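Local coordinates for pectate lyase 1 (Juniperus ashei, PDB 1PXZ), which cleaves pectate by calcium-dependent elimination, with low activity, and is the major allergen of mountain cedar pollen, at residues A67-F72 with T91-G96; V198-H203 with G227-R232. All blocks are in the same frame, centred on the assembly; numbering follows the deposited sequence.

Interaction 1: A67-F72 with T91-G96; sequences ALWIIF and TIDGRG
W69 lies flat over T91, its neighbour on the next parallel strand. The indole swings out with CG anti to the backbone N (chi1 -167°), beside the T91 side chain and pointing the same way. T91 CB sits under the ring fusion near CD2. Beyond CB the threonine forks. CG2 goes under the six-membered ring as a CH-pi contact, 3.7 Å from the centroid. OG1 goes under CE3 and CZ3, and its hydrogen bond is to G35. At the edge of the ring, W69 NE1 gives D93 OD2 a nearly straight bond of 2.9 Å (172°), in the plane of the indole. The carboxylate stands almost perpendicular to the ring, at 85°. R95 holds the same carboxylate side-on. Its NE meets OD1 of D93 at 2.9 Å in a salt bridge, and its NH2 meets OD2. The backbone N of R95 also reaches OD1, closing an Asx turn. R18 adds a second positive charge at OD2, which would probably keep D93 ionised. On the other side of the strands, I92 CG2 touches the F72 ring edge at CZ, 3.7 Å away. Water 1 joins F72 N to D93 O and R95 O. Between the strands run backbone bonds T91 N to L68 O, I70 N to T91 O and D93 N to I70 O. This ladder between successive coils is that of a right-handed parallel beta-helix.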
ATOM      1  N   ALA A  67       5.776 -15.515 -14.966  1.00 12.10           N
ATOM      2  CA  ALA A  67       4.714 -15.263 -13.999  1.00 12.82           C
ATOM      3  C   ALA A  67       4.722 -16.321 -12.907  1.00 13.63           C
ATOM      4  O   ALA A  67       4.723 -17.525 -13.206  1.00 14.12           O
ATOM      5  CB  ALA A  67       3.338 -15.237 -14.660  1.00 12.29           C
ATOM      6  N   LEU A  68       4.730 -15.888 -11.644  1.00 10.84           N
ATOM      7  CA  LEU A  68       4.729 -16.873 -10.567  1.00 10.64           C
ATOM      8  C   LEU A  68       3.806 -16.420  -9.433  1.00 13.31           C
ATOM      9  O   LEU A  68       3.771 -15.213  -9.174  1.00  9.01           O
ATOM     10  CB  LEU A  68       6.124 -17.061  -9.954  1.00 11.62           C
ATOM     11  CG  LEU A  68       7.172 -17.768 -10.812  1.00 14.45           C
ATOM     12  CD1 LEU A  68       8.485 -17.819 -10.030  1.00 13.29           C
ATOM     13  CD2 LEU A  68       6.688 -19.150 -11.225  1.00  9.86           C
ATOM     14  N   TRP A  69       3.155 -17.391  -8.819  1.00  8.25           N
ATOM     15  CA  TRP A  69       2.314 -17.125  -7.653  1.00  7.58           C
ATOM     16  C   TRP A  69       3.067 -17.706  -6.465  1.00  8.98           C
ATOM     17  O   TRP A  69       3.051 -18.937  -6.301  1.00  8.96           O
ATOM     18  CB  TRP A  69       0.917 -17.711  -7.869  1.00  9.35           C
ATOM     19  CG  TRP A  69      -0.100 -17.226  -6.877  1.00 10.82           C
ATOM     20  CD1 TRP A  69      -0.208 -17.574  -5.571  1.00 12.56           C
ATOM     21  CD2 TRP A  69      -1.162 -16.288  -7.127  1.00  5.97           C
ATOM     22  NE1 TRP A  69      -1.267 -16.919  -4.985  1.00  8.00           N
ATOM     23  CE2 TRP A  69      -1.861 -16.127  -5.919  1.00  8.88           C
ATOM     24  CE3 TRP A  69      -1.570 -15.578  -8.260  1.00  9.29           C
ATOM     25  CZ2 TRP A  69      -2.967 -15.282  -5.786  1.00 10.02           C
ATOM     26  CZ3 TRP A  69      -2.668 -14.732  -8.134  1.00  9.22           C
ATOM     27  CH2 TRP A  69      -3.334 -14.601  -6.914  1.00  9.78           C
ATOM     28  N   ILE A  70       3.710 -16.828  -5.706  1.00  6.38           N
ATOM     29  CA  ILE A  70       4.603 -17.297  -4.638  1.00  8.27           C
ATOM     30  C   ILE A  70       3.884 -17.509  -3.312  1.00 12.24           C
ATOM     31  O   ILE A  70       3.150 -16.648  -2.820  1.00  8.32           O
ATOM     32  CB  ILE A  70       5.777 -16.312  -4.497  1.00  6.66           C
ATOM     33  CG1 ILE A  70       6.580 -16.203  -5.796  1.00  5.84           C
ATOM     34  CG2 ILE A  70       6.667 -16.651  -3.311  1.00  9.23           C
ATOM     35  CD1 ILE A  70       7.392 -14.915  -5.899  1.00  9.95           C
ATOM     36  N   ILE A  71       4.100 -18.712  -2.764  1.00  7.16           N
ATOM     37  CA  ILE A  71       3.501 -19.107  -1.482  1.00  5.91           C
ATOM     38  C   ILE A  71       4.589 -19.674  -0.562  1.00  7.55           C
ATOM     39  O   ILE A  71       5.730 -19.839  -0.984  1.00 11.22           O
ATOM     40  CB  ILE A  71       2.428 -20.181  -1.653  1.00  8.38           C
ATOM     41  CG1 ILE A  71       2.991 -21.448  -2.323  1.00  9.20           C
ATOM     42  CG2 ILE A  71       1.237 -19.665  -2.449  1.00 10.94           C
ATOM     43  CD1 ILE A  71       2.053 -22.631  -2.234  1.00 25.43           C
ATOM     44  N   PHE A  72       4.262 -19.957   0.689  1.00  8.84           N
ATOM     45  CA  PHE A  72       5.324 -20.311   1.651  1.00  8.15           C
ATOM     46  C   PHE A  72       5.032 -21.656   2.306  1.00 16.40           C
ATOM     47  O   PHE A  72       3.895 -21.879   2.711  1.00 11.93           O
ATOM     48  CB  PHE A  72       5.454 -19.193   2.681  1.00 10.79           C
ATOM     49  CG  PHE A  72       5.889 -17.851   2.100  1.00  8.52           C
ATOM     50  CD1 PHE A  72       4.957 -17.028   1.485  1.00  9.02           C
ATOM     51  CD2 PHE A  72       7.191 -17.408   2.170  1.00 11.23           C
ATOM     52  CE1 PHE A  72       5.327 -15.799   0.938  1.00  9.04           C
ATOM     53  CE2 PHE A  72       7.572 -16.193   1.629  1.00  8.36           C
ATOM     54  CZ  PHE A  72       6.638 -15.363   1.018  1.00 10.98           C
ATOM     55  N   THR A  91       2.815 -12.629  -7.692  1.00  8.20           N
ATOM     56  CA  THR A  91       2.040 -12.511  -6.460  1.00  6.73           C
ATOM     57  C   THR A  91       2.925 -13.040  -5.336  1.00  6.86           C
ATOM     58  O   THR A  91       3.525 -14.104  -5.520  1.00  7.79           O
ATOM     59  CB  THR A  91       0.729 -13.302  -6.500  1.00  7.20           C
ATOM     60  OG1 THR A  91      -0.074 -12.708  -7.535  1.00  7.82           O
ATOM     61  CG2 THR A  91      -0.014 -13.206  -5.177  1.00  8.10           C
ATOM     62  N   ILE A  92       3.019 -12.289  -4.252  1.00  3.71           N
ATOM     63  CA  ILE A  92       3.606 -12.919  -3.035  1.00  6.24           C
ATOM     64  C   ILE A  92       2.430 -13.074  -2.090  1.00  9.68           C
ATOM     65  O   ILE A  92       1.846 -12.072  -1.681  1.00 10.31           O
ATOM     66  CB  ILE A  92       4.770 -12.095  -2.506  1.00 10.30           C
ATOM     67  CG1 ILE A  92       5.786 -11.790  -3.630  1.00  7.34           C
ATOM     68  CG2 ILE A  92       5.416 -12.759  -1.297  1.00 12.74           C
ATOM     69  CD1 ILE A  92       7.012 -11.028  -3.133  1.00  7.29           C
ATOM     70  N   ASP A  93       2.055 -14.308  -1.799  1.00  8.55           N
ATOM     71  CA  ASP A  93       0.812 -14.634  -1.103  1.00  4.74           C
ATOM     72  C   ASP A  93       1.118 -15.306   0.229  1.00  8.63           C
ATOM     73  O   ASP A  93       1.505 -16.484   0.244  1.00  8.00           O
ATOM     74  CB  ASP A  93      -0.034 -15.502  -2.047  1.00  5.49           C
ATOM     75  CG  ASP A  93      -1.271 -16.147  -1.478  1.00  7.07           C
ATOM     76  OD1 ASP A  93      -1.729 -15.843  -0.354  1.00  7.19           O
ATOM     77  OD2 ASP A  93      -1.872 -17.036  -2.138  1.00  7.81           O
ATOM     78  N   GLY A  94       0.946 -14.611   1.353  1.00  7.49           N
ATOM     79  CA  GLY A  94       1.192 -15.164   2.678  1.00 10.09           C
ATOM     80  C   GLY A  94       0.083 -15.950   3.332  1.00 11.13           C
ATOM     81  O   GLY A  94       0.151 -16.326   4.508  1.00 11.60           O
ATOM     82  N   ARG A  95      -1.024 -16.220   2.631  1.00  9.71           N
ATOM     83  CA  ARG A  95      -2.107 -16.978   3.232  1.00  7.28           C
ATOM     84  C   ARG A  95      -1.621 -18.394   3.544  1.00  7.55           C
ATOM     85  O   ARG A  95      -0.987 -18.980   2.669  1.00 10.25           O
ATOM     86  CB  ARG A  95      -3.347 -17.073   2.325  1.00  7.91           C
ATOM     87  CG  ARG A  95      -4.057 -15.692   2.249  1.00  6.92           C
ATOM     88  CD  ARG A  95      -5.148 -15.765   1.179  1.00  8.40           C
ATOM     89  NE  ARG A  95      -4.590 -16.046  -0.148  1.00  8.91           N
ATOM     90  CZ  ARG A  95      -5.313 -16.158  -1.259  1.00  9.46           C
ATOM     91  NH1 ARG A  95      -6.638 -16.012  -1.199  1.00  7.43           N
ATOM     92  NH2 ARG A  95      -4.728 -16.420  -2.424  1.00  9.23           N
ATOM     93  N   GLY A  96      -1.950 -18.844   4.748  1.00 11.17           N
ATOM     94  CA  GLY A  96      -1.645 -20.228   5.079  1.00 10.72           C
ATOM     95  C   GLY A  96      -0.337 -20.335   5.828  1.00 15.18           C
ATOM     96  O   GLY A  96       0.059 -21.413   6.267  1.00 21.60           O
TER
HETATM   97  O   HOH W   1       1.760 -18.774   1.620  1.00 10.99           O
HETATM   98  O   HOH W   2       2.921 -22.525   5.423  1.00 32.32           O

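Interaction 2: V198-H203 with G227-R232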
ATOM      1  N   VAL A 198       3.604   6.982   7.637  1.00 11.59           N
ATOM      2  CA  VAL A 198       3.021   5.792   7.035  1.00 12.09           C
ATOM      3  C   VAL A 198       3.078   5.665   5.525  1.00 13.64           C
ATOM      4  O   VAL A 198       3.591   4.672   4.979  1.00 12.04           O
ATOM      5  CB  VAL A 198       1.549   5.717   7.504  1.00  9.83           C
ATOM      6  CG1 VAL A 198       0.829   4.540   6.887  1.00  7.85           C
ATOM      7  CG2 VAL A 198       1.552   5.608   9.035  1.00 10.24           C
ATOM      8  N   MET A 199       2.517   6.614   4.772  1.00  5.97           N
ATOM      9  CA  MET A 199       2.355   6.385   3.337  1.00 12.60           C
ATOM     10  C   MET A 199       2.595   7.674   2.549  1.00 16.98           C
ATOM     11  O   MET A 199       1.928   8.663   2.820  1.00 10.95           O
ATOM     12  CB  MET A 199       0.947   5.843   3.112  1.00 11.46           C
ATOM     13  CG  MET A 199       0.553   5.626   1.672  1.00 20.40           C
ATOM     14  SD  MET A 199      -1.179   5.165   1.524  1.00 16.76           S
ATOM     15  CE  MET A 199      -1.400   4.041   2.883  1.00 17.87           C
ATOM     16  N   LEU A 200       3.538   7.626   1.627  1.00 12.34           N
ATOM     17  CA  LEU A 200       3.966   8.719   0.771  1.00 11.15           C
ATOM     18  C   LEU A 200       3.510   8.404  -0.650  1.00 12.67           C
ATOM     19  O   LEU A 200       3.966   7.409  -1.226  1.00 15.86           O
ATOM     20  CB  LEU A 200       5.474   8.885   0.822  1.00 15.45           C
ATOM     21  CG  LEU A 200       6.048  10.284   0.653  1.00 29.09           C
ATOM     22  CD1 LEU A 200       5.309  11.285   1.535  1.00 27.18           C
ATOM     23  CD2 LEU A 200       7.537  10.289   0.970  1.00 24.25           C
ATOM     24  N   LEU A 201       2.601   9.196  -1.200  1.00  8.71           N
ATOM     25  CA  LEU A 201       2.200   9.001  -2.597  1.00  7.73           C
ATOM     26  C   LEU A 201       2.688  10.223  -3.389  1.00 19.49           C
ATOM     27  O   LEU A 201       2.039  11.274  -3.400  1.00 15.55           O
ATOM     28  CB  LEU A 201       0.699   8.814  -2.714  1.00  9.96           C
ATOM     29  CG  LEU A 201       0.001   7.807  -1.805  1.00 10.34           C
ATOM     30  CD1 LEU A 201      -1.516   7.839  -1.958  1.00 11.84           C
ATOM     31  CD2 LEU A 201       0.505   6.392  -2.081  1.00 10.28           C
ATOM     32  N   GLY A 202       3.839  10.128  -4.044  1.00 15.82           N
ATOM     33  CA  GLY A 202       4.506  11.238  -4.719  1.00 15.65           C
ATOM     34  C   GLY A 202       5.601  11.798  -3.815  1.00 21.82           C
ATOM     35  O   GLY A 202       5.303  12.266  -2.712  1.00 20.15           O
ATOM     36  N   HIS A 203       6.851  11.761  -4.240  1.00 22.72           N
ATOM     37  CA  HIS A 203       8.025  12.023  -3.439  1.00 40.78           C
ATOM     38  C   HIS A 203       8.553  13.442  -3.448  1.00 47.84           C
ATOM     39  O   HIS A 203       9.023  13.920  -2.405  1.00 74.25           O
ATOM     40  CB  HIS A 203       9.197  11.135  -3.920  1.00 55.85           C
ATOM     41  CG  HIS A 203      10.026  10.652  -2.765  1.00 64.39           C
ATOM     42  ND1 HIS A 203       9.879   9.396  -2.220  1.00 64.79           N
ATOM     43  CD2 HIS A 203      11.001  11.261  -2.049  1.00 72.76           C
ATOM     44  CE1 HIS A 203      10.730   9.248  -1.219  1.00 72.28           C
ATOM     45  NE2 HIS A 203      11.427  10.367  -1.093  1.00 76.67           N
ATOM     46  N   GLY A 227       1.383   7.576  13.135  1.00 11.00           N
ATOM     47  CA  GLY A 227       1.698   8.977  13.364  1.00 10.31           C
ATOM     48  C   GLY A 227       1.044   9.916  12.377  1.00 14.94           C
ATOM     49  O   GLY A 227       0.306  10.820  12.783  1.00 13.49           O
ATOM     50  N   GLN A 228       1.328   9.750  11.085  1.00  9.37           N
ATOM     51  CA  GLN A 228       0.767  10.677  10.092  1.00 10.70           C
ATOM     52  C   GLN A 228       0.998  10.156   8.682  1.00 12.66           C
ATOM     53  O   GLN A 228       1.493   9.017   8.527  1.00 13.32           O
ATOM     54  CB  GLN A 228       1.411  12.044  10.311  1.00 15.48           C
ATOM     55  CG  GLN A 228       2.885  12.085   9.943  1.00 17.09           C
ATOM     56  CD  GLN A 228       3.827  11.958  11.117  1.00 23.76           C
ATOM     57  OE1 GLN A 228       5.051  11.961  10.974  1.00 40.51           O
ATOM     58  NE2 GLN A 228       3.313  11.853  12.332  1.00 16.91           N
ATOM     59  N   ARG A 229       0.661  10.904   7.640  1.00 11.05           N
ATOM     60  CA  ARG A 229       0.816  10.492   6.250  1.00 10.26           C
ATOM     61  C   ARG A 229      -0.058   9.300   5.898  1.00 13.17           C
ATOM     62  O   ARG A 229       0.412   8.214   5.522  1.00 10.33           O
ATOM     63  CB  ARG A 229       2.262  10.115   5.946  1.00 11.05           C
ATOM     64  CG  ARG A 229       3.241  11.270   6.173  1.00 12.98           C
ATOM     65  CD  ARG A 229       4.623  10.856   5.680  1.00 16.35           C
ATOM     66  NE  ARG A 229       5.578  11.962   5.768  1.00 20.41           N
ATOM     67  CZ  ARG A 229       6.807  11.878   5.267  1.00 27.70           C
ATOM     68  NH1 ARG A 229       7.180  10.751   4.671  1.00 20.89           N
ATOM     69  NH2 ARG A 229       7.612  12.921   5.380  1.00 30.37           N
ATOM     70  N   MET A 230      -1.373   9.474   6.000  1.00  5.93           N
ATOM     71  CA  MET A 230      -2.267   8.335   5.791  1.00  7.89           C
ATOM     72  C   MET A 230      -3.402   8.640   4.830  1.00 10.67           C
ATOM     73  O   MET A 230      -4.576   8.506   5.180  1.00  9.36           O
ATOM     74  CB  MET A 230      -2.856   7.868   7.141  1.00  9.80           C
ATOM     75  CG  MET A 230      -1.729   7.343   8.050  1.00 10.12           C
ATOM     76  SD  MET A 230      -2.389   6.874   9.658  1.00 13.71           S
ATOM     77  CE  MET A 230      -2.053   8.347  10.617  1.00 11.10           C
ATOM     78  N   PRO A 231      -3.134   9.030   3.599  1.00  8.27           N
ATOM     79  CA  PRO A 231      -1.808   9.244   3.042  1.00  7.41           C
ATOM     80  C   PRO A 231      -1.323  10.681   3.118  1.00  8.84           C
ATOM     81  O   PRO A 231      -2.083  11.589   3.432  1.00 10.69           O
ATOM     82  CB  PRO A 231      -2.061   8.919   1.553  1.00  8.64           C
ATOM     83  CG  PRO A 231      -3.415   9.515   1.328  1.00  8.32           C
ATOM     84  CD  PRO A 231      -4.199   9.264   2.591  1.00 11.71           C
ATOM     85  N   ARG A 232      -0.050  10.870   2.785  1.00 10.42           N
ATOM     86  CA  ARG A 232       0.473  12.173   2.377  1.00 10.39           C
ATOM     87  C   ARG A 232       0.665  12.092   0.853  1.00 11.67           C
ATOM     88  O   ARG A 232       1.443  11.259   0.384  1.00 10.59           O
ATOM     89  CB  ARG A 232       1.772  12.579   3.059  1.00 13.59           C
ATOM     90  CG  ARG A 232       2.220  14.011   2.724  1.00 16.73           C
ATOM     91  CD  ARG A 232       3.731  14.125   2.771  1.00 18.56           C
ATOM     92  NE  ARG A 232       4.193  15.507   2.823  1.00 25.00           N
ATOM     93  CZ  ARG A 232       4.252  16.327   1.776  1.00 33.57           C
ATOM     94  NH1 ARG A 232       3.883  15.928   0.563  1.00 26.42           N
ATOM     95  NH2 ARG A 232       4.685  17.576   1.910  1.00 23.12           N
TER
HETATM   96  O   HOH W   3       3.402  13.039  -0.671  1.00 15.00           O
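The R229 guanidinium has L200 CD1 over one face, 3.7 Å from NH1. L200 CD2 is equally close to NH1. In R229, CG anti to the carbonyl carbon (chi1 -60°) and a chain extended to NE carry the guanidinium alongside L200. The H203 ring has L200 CD2 over one face, 4.0 Å above its plane and offset toward the rim. At the edge of the R232 guanidinium lies water 3, in plane with it. This water accepts from NH1 of R232, gives a bond to G202 O and makes a weak one to R232 O. NH1 also bonds S256. Lower down the R232 chain, CD packs on L200 CD1 at 3.5 Å. L200 CD1 is thus touched by both arginines. R229 is the predicted active-site residue, and L200 adjoins D177, a probable calcium ligand as in related pectate lyases. The contact therefore borders the probable catalytic cleft of this pectate lyase beta-helix, where neighbouring parallel strands belong to successive coils. The backbone joins the coils with V198 N to Q228 O and M199 N to R229 O, the latter short but bent (2.7 Å, 132°). Next come R232 N to M199 O and L201 N to R232 O, both nearly straight. R229 takes a left-handed backbone (phi 65°), the peptide before P231 is cis, and at this kink the ladder skips M230 and P231. The M230 carbonyl O bonds Y245 OH. M230 CG touches V198 CB at 3.7 Å. P231 CB touches M199 SD at 3.9 Å and L201 CD1 at 3.7 Å, both on one side.

Overall arrangement
From the N terminus the chain runs through strand 68-72, then 76-78 and 84-85, and returns along 90-93. There interaction 1 closes the first loop, with 18 residues between its segments. The chain then winds on through further coils to strand 198-201. Strands 214-218 and 221-222 follow, and residues 227-232 close the second loop, with 23 residues between. The loops come in series and neither nest nor cross. Interaction 1 ties strand 68-72 to strand 90-93, in the early coils, away from the annotated sites. Interaction 2 ties later coils in the eight-strand sheet beside the putative catalytic and calcium sites. Their centres are about 27 Å apart, on opposite sides of the chain's centre.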